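Local coordinates for protein lectin (Cicer arietinum, PDB 3V6N) that agglutinates red blood cells as a chickpea albumin with a four-bladed hemopexin-type beta-propeller fold and binds calcium and sodium ions, at residues A[107-116]-A[143-154]. Numbering follows the deposited sequence.
Sequences MFPFFKGTVF and IDYLTNRLVQNI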
loop_
_atom_site.group_PDB
_atom_site.type_symbol
_atom_site.label_atom_id
_atom_site.label_comp_id
_atom_site.label_asym_id
_atom_site.label_seq_id
_atom_site.Cartn_x
_atom_site.Cartn_y
_atom_site.Cartn_z
ATOM N N MET A 107 -5.631 -12.186 -0.257
ATOM C CA MET A 107 -6.223 -12.577 1.020
ATOM C C MET A 107 -7.518 -13.363 0.796
ATOM O O MET A 107 -7.823 -14.276 1.559
ATOM C CB MET A 107 -6.481 -11.335 1.872
ATOM C CG MET A 107 -6.718 -11.614 3.345
ATOM S SD MET A 107 -5.181 -11.711 4.276
ATOM C CE MET A 107 -4.825 -9.981 4.562
ATOM N N PHE A 108 -8.267 -12.988 -0.246
ATOM C CA PHE A 108 -9.573 -13.580 -0.589
ATOM C C PHE A 108 -9.640 -13.846 -2.088
ATOM O O PHE A 108 -10.196 -13.032 -2.829
ATOM C CB PHE A 108 -10.735 -12.638 -0.221
ATOM C CG PHE A 108 -10.704 -12.136 1.196
ATOM C CD1 PHE A 108 -11.032 -12.975 2.260
ATOM C CD2 PHE A 108 -10.359 -10.820 1.468
ATOM C CE1 PHE A 108 -11.006 -12.512 3.566
ATOM C CE2 PHE A 108 -10.326 -10.348 2.781
ATOM C CZ PHE A 108 -10.647 -11.197 3.830
ATOM N N PRO A 109 -9.082 -14.990 -2.547
ATOM C CA PRO A 109 -8.975 -15.256 -3.991
ATOM C C PRO A 109 -10.296 -15.379 -4.738
ATOM O O PRO A 109 -10.332 -15.178 -5.954
ATOM C CB PRO A 109 -8.205 -16.586 -4.049
ATOM C CG PRO A 109 -7.438 -16.635 -2.758
ATOM C CD PRO A 109 -8.365 -16.005 -1.749
ATOM N N PHE A 110 -11.376 -15.705 -4.030
ATOM C CA PHE A 110 -12.700 -15.836 -4.665
ATOM C C PHE A 110 -13.205 -14.496 -5.214
ATOM O O PHE A 110 -14.148 -14.455 -6.010
ATOM C CB PHE A 110 -13.719 -16.466 -3.702
ATOM C CG PHE A 110 -13.645 -15.935 -2.287
ATOM C CD1 PHE A 110 -12.952 -16.638 -1.301
ATOM C CD2 PHE A 110 -14.272 -14.746 -1.941
ATOM C CE1 PHE A 110 -12.882 -16.163 -0.000
ATOM C CE2 PHE A 110 -14.209 -14.264 -0.644
ATOM C CZ PHE A 110 -13.514 -14.969 0.331
ATOM N N PHE A 111 -12.560 -13.401 -4.812
ATOM C CA PHE A 111 -12.938 -12.071 -5.318
ATOM C C PHE A 111 -12.309 -11.696 -6.657
ATOM O O PHE A 111 -12.743 -10.734 -7.311
ATOM C CB PHE A 111 -12.684 -10.981 -4.266
ATOM C CG PHE A 111 -13.726 -10.935 -3.177
ATOM C CD1 PHE A 111 -15.069 -11.230 -3.460
ATOM C CD2 PHE A 111 -13.382 -10.568 -1.876
ATOM C CE1 PHE A 111 -16.034 -11.179 -2.463
ATOM C CE2 PHE A 111 -14.354 -10.513 -0.877
ATOM C CZ PHE A 111 -15.675 -10.822 -1.173
ATOM N N LYS A 112 -11.304 -12.456 -7.087
ATOM C CA LYS A 112 -10.660 -12.179 -8.367
ATOM C C LYS A 112 -11.705 -12.155 -9.487
ATOM O O LYS A 112 -12.579 -13.005 -9.528
ATOM C CB LYS A 112 -9.565 -13.201 -8.654
ATOM C CG LYS A 112 -8.604 -12.797 -9.776
ATOM C CD LYS A 112 -8.071 -14.024 -10.522
ATOM C CE LYS A 112 -7.473 -15.042 -9.562
ATOM N NZ LYS A 112 -6.327 -14.445 -8.812
ATOM N N GLY A 113 -11.631 -11.163 -10.370
ATOM C CA GLY A 113 -12.575 -11.049 -11.492
ATOM C C GLY A 113 -13.915 -10.410 -11.159
ATOM O O GLY A 113 -14.798 -10.304 -12.033
ATOM N N THR A 114 -14.078 -10.003 -9.896
ATOM C CA THR A 114 -15.285 -9.298 -9.435
ATOM C C THR A 114 -14.956 -7.838 -9.122
ATOM O O THR A 114 -13.792 -7.435 -9.099
ATOM C CB THR A 114 -15.896 -9.904 -8.147
ATOM O OG1 THR A 114 -15.018 -9.662 -7.041
ATOM C CG2 THR A 114 -16.151 -11.407 -8.272
ATOM N N VAL A 115 -16.000 -7.059 -8.861
ATOM C CA VAL A 115 -15.861 -5.666 -8.461
ATOM C C VAL A 115 -15.216 -5.507 -7.056
ATOM O O VAL A 115 -14.612 -4.472 -6.764
ATOM C CB VAL A 115 -17.216 -4.922 -8.618
ATOM C CG1 VAL A 115 -18.292 -5.465 -7.663
ATOM C CG2 VAL A 115 -17.039 -3.408 -8.499
ATOM N N PHE A 116 -15.282 -6.549 -6.226
ATOM C CA PHE A 116 -14.699 -6.511 -4.876
ATOM C C PHE A 116 -13.159 -6.515 -4.854
ATOM O O PHE A 116 -12.552 -6.200 -3.822
ATOM C CB PHE A 116 -15.182 -7.690 -4.024
ATOM C CG PHE A 116 -16.645 -7.651 -3.662
ATOM C CD1 PHE A 116 -17.622 -8.046 -4.584
ATOM C CD2 PHE A 116 -17.049 -7.252 -2.391
ATOM C CE1 PHE A 116 -18.969 -8.033 -4.235
ATOM C CE2 PHE A 116 -18.392 -7.223 -2.046
ATOM C CZ PHE A 116 -19.355 -7.622 -2.967
ATOM N N ILE A 143 -19.207 -14.301 3.326
ATOM C CA ILE A 143 -18.006 -15.140 3.433
ATOM C C ILE A 143 -17.847 -15.726 4.823
ATOM O O ILE A 143 -18.461 -15.259 5.777
ATOM C CB ILE A 143 -16.698 -14.374 3.085
ATOM C CG1 ILE A 143 -16.342 -13.356 4.195
ATOM C CG2 ILE A 143 -16.830 -13.699 1.727
ATOM C CD1 ILE A 143 -14.885 -12.931 4.238
ATOM N N ASP A 144 -17.025 -16.760 4.917
ATOM C CA ASP A 144 -16.593 -17.308 6.196
ATOM C C ASP A 144 -15.123 -16.933 6.281
ATOM O O ASP A 144 -14.317 -17.397 5.462
ATOM C CB ASP A 144 -16.791 -18.833 6.219
ATOM C CG ASP A 144 -16.331 -19.485 7.522
ATOM O OD1 ASP A 144 -15.269 -19.142 8.073
ATOM O OD2 ASP A 144 -17.032 -20.385 7.995
ATOM N N TYR A 145 -14.767 -16.081 7.240
ATOM C CA TYR A 145 -13.363 -15.636 7.339
ATOM C C TYR A 145 -12.403 -16.735 7.874
ATOM O O TYR A 145 -11.218 -16.703 7.582
ATOM C CB TYR A 145 -13.234 -14.304 8.126
ATOM C CG TYR A 145 -13.327 -14.478 9.628
ATOM C CD1 TYR A 145 -14.511 -14.194 10.314
ATOM C CD2 TYR A 145 -12.233 -14.964 10.356
ATOM C CE1 TYR A 145 -14.599 -14.384 11.686
ATOM C CE2 TYR A 145 -12.313 -15.163 11.721
ATOM C CZ TYR A 145 -13.495 -14.872 12.378
ATOM O OH TYR A 145 -13.549 -15.068 13.746
ATOM N N LEU A 146 -12.915 -17.702 8.638
ATOM C CA LEU A 146 -12.057 -18.767 9.190
ATOM C C LEU A 146 -11.614 -19.759 8.107
ATOM O O LEU A 146 -10.436 -20.098 8.007
ATOM C CB LEU A 146 -12.756 -19.504 10.340
ATOM C CG LEU A 146 -11.920 -20.281 11.384
ATOM C CD1 LEU A 146 -11.170 -19.329 12.318
ATOM C CD2 LEU A 146 -12.788 -21.220 12.225
ATOM N N THR A 147 -12.553 -20.213 7.290
ATOM C CA THR A 147 -12.221 -21.171 6.235
ATOM C C THR A 147 -11.874 -20.487 4.910
ATOM O O THR A 147 -11.450 -21.150 3.962
ATOM C CB THR A 147 -13.357 -22.168 6.023
ATOM O OG1 THR A 147 -14.501 -21.468 5.540
ATOM C CG2 THR A 147 -13.714 -22.853 7.344
ATOM N N ASN A 148 -12.054 -19.168 4.856
ATOM C CA ASN A 148 -11.719 -18.367 3.678
ATOM C C ASN A 148 -12.578 -18.782 2.459
ATOM O O ASN A 148 -12.066 -19.075 1.371
ATOM C CB ASN A 148 -10.214 -18.458 3.404
ATOM C CG ASN A 148 -9.683 -17.285 2.618
ATOM O OD1 ASN A 148 -9.954 -16.132 2.939
ATOM N ND2 ASN A 148 -8.907 -17.571 1.585
ATOM N N ARG A 149 -13.890 -18.810 2.660
ATOM C CA ARG A 149 -14.797 -19.300 1.638
ATOM C C ARG A 149 -15.970 -18.376 1.376
ATOM O O ARG A 149 -16.611 -17.881 2.302
ATOM C CB ARG A 149 -15.344 -20.666 2.027
ATOM C CG ARG A 149 -14.435 -21.834 1.683
ATOM C CD ARG A 149 -14.901 -23.094 2.392
ATOM N NE ARG A 149 -14.382 -24.309 1.749
ATOM C CZ ARG A 149 -14.610 -25.546 2.190
ATOM N NH1 ARG A 149 -15.335 -25.740 3.281
ATOM N NH2 ARG A 149 -14.101 -26.586 1.537
ATOM N N LEU A 150 -16.249 -18.179 0.095
ATOM C CA LEU A 150 -17.477 -17.549 -0.359
ATOM C C LEU A 150 -18.636 -18.521 -0.146
ATOM O O LEU A 150 -18.644 -19.609 -0.700
ATOM C CB LEU A 150 -17.322 -17.152 -1.834
ATOM C CG LEU A 150 -18.388 -16.329 -2.549
ATOM C CD1 LEU A 150 -18.322 -14.857 -2.121
ATOM C CD2 LEU A 150 -18.158 -16.476 -4.055
ATOM N N VAL A 151 -19.600 -18.122 0.676
ATOM C CA VAL A 151 -20.687 -19.007 1.115
ATOM C C VAL A 151 -21.822 -19.154 0.087
ATOM O O VAL A 151 -22.500 -20.184 0.062
ATOM C CB VAL A 151 -21.262 -18.548 2.475
ATOM C CG1 VAL A 151 -22.645 -19.148 2.718
ATOM C CG2 VAL A 151 -20.302 -18.902 3.610
ATOM N N GLN A 152 -22.028 -18.131 -0.743
ATOM C CA GLN A 152 -23.068 -18.173 -1.774
ATOM C C GLN A 152 -22.677 -17.210 -2.899
ATOM O O GLN A 152 -21.764 -16.409 -2.729
ATOM C CB GLN A 152 -24.434 -17.770 -1.171
ATOM C CG GLN A 152 -24.533 -16.300 -0.772
ATOM C CD GLN A 152 -25.622 -15.977 0.255
ATOM O OE1 GLN A 152 -26.073 -14.835 0.337
ATOM N NE2 GLN A 152 -26.031 -16.964 1.048
ATOM N N ASN A 153 -23.370 -17.274 -4.031
ATOM C CA ASN A 153 -23.163 -16.287 -5.089
ATOM C C ASN A 153 -23.318 -14.823 -4.640
ATOM O O ASN A 153 -24.134 -14.500 -3.768
ATOM C CB ASN A 153 -24.103 -16.574 -6.257
ATOM C CG ASN A 153 -23.786 -17.892 -6.945
ATOM O OD1 ASN A 153 -22.736 -18.507 -6.707
ATOM N ND2 ASN A 153 -24.705 -18.343 -7.792
ATOM N N ILE A 154 -22.511 -13.950 -5.229
ATOM C CA ILE A 154 -22.640 -12.508 -5.036
ATOM C C ILE A 154 -24.017 -12.061 -5.550
ATOM O O ILE A 154 -24.414 -12.433 -6.645
ATOM C CB ILE A 154 -21.480 -11.767 -5.740
ATOM C CG1 ILE A 154 -20.146 -12.173 -5.102
ATOM C CG2 ILE A 154 -21.639 -10.253 -5.630
ATOM C CD1 ILE A 154 -18.948 -11.994 -6.012
#
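F110 makes the largest single contribution to the apolar contact, its ring laid against the backbone and side chain of L150. A CH-pi contact puts L150 CB over one face, 4.2 Å from the F110 ring centroid and 26° off the ring normal; the opposite face is turned to F108 CA, leaving the ring between its own backbone and the partner strand. A first torsion of 43°, with CG wedged between the backbone N and the carbonyl carbon, brings one face of the ring onto L150. The I143 side chain crosses that of F110 at about a right angle, its methyl CG2 3.6 Å from F110 CE2. The other branch of I143 ends at F108, CD1 lying 4.0 Å from F108 CE1. Between F110 and F116, the F111 ring has F110 CE2 3.7 Å above its centre and F116 CB on the other face. Farther along, I154 splits its two ends: CD1 meets T114 CG2 at 3.6 Å, while CG2 packs on F116 CE1.

No clear hydrogen bond crosses between the segments; the backbone O of N148 only approaches the edge of the F110 ring, near its plane, 3.3 Å from F110 CE1. Each segment also braces its own turn. T114 OG1 donates to F111 O (2.5 Å), which takes T114 N as well, closing the type II turn 111-114. In 143-154, N148 and R149 both face D144 in a G1 beta bulge, and D144 OD1 accepts from T147 N in an Asx motif within the turn between the strands that carry I143 and L150.

The contact thus lays the connection between two propeller blades, running from helix 104-107 toward strand 122-125, against the third and fourth strands, 139-144 and 149-156, of the following blade. F108 also touches F78 on strand 74-79 of the preceding blade, while F111 and F116 reach A141 on strand 139-144.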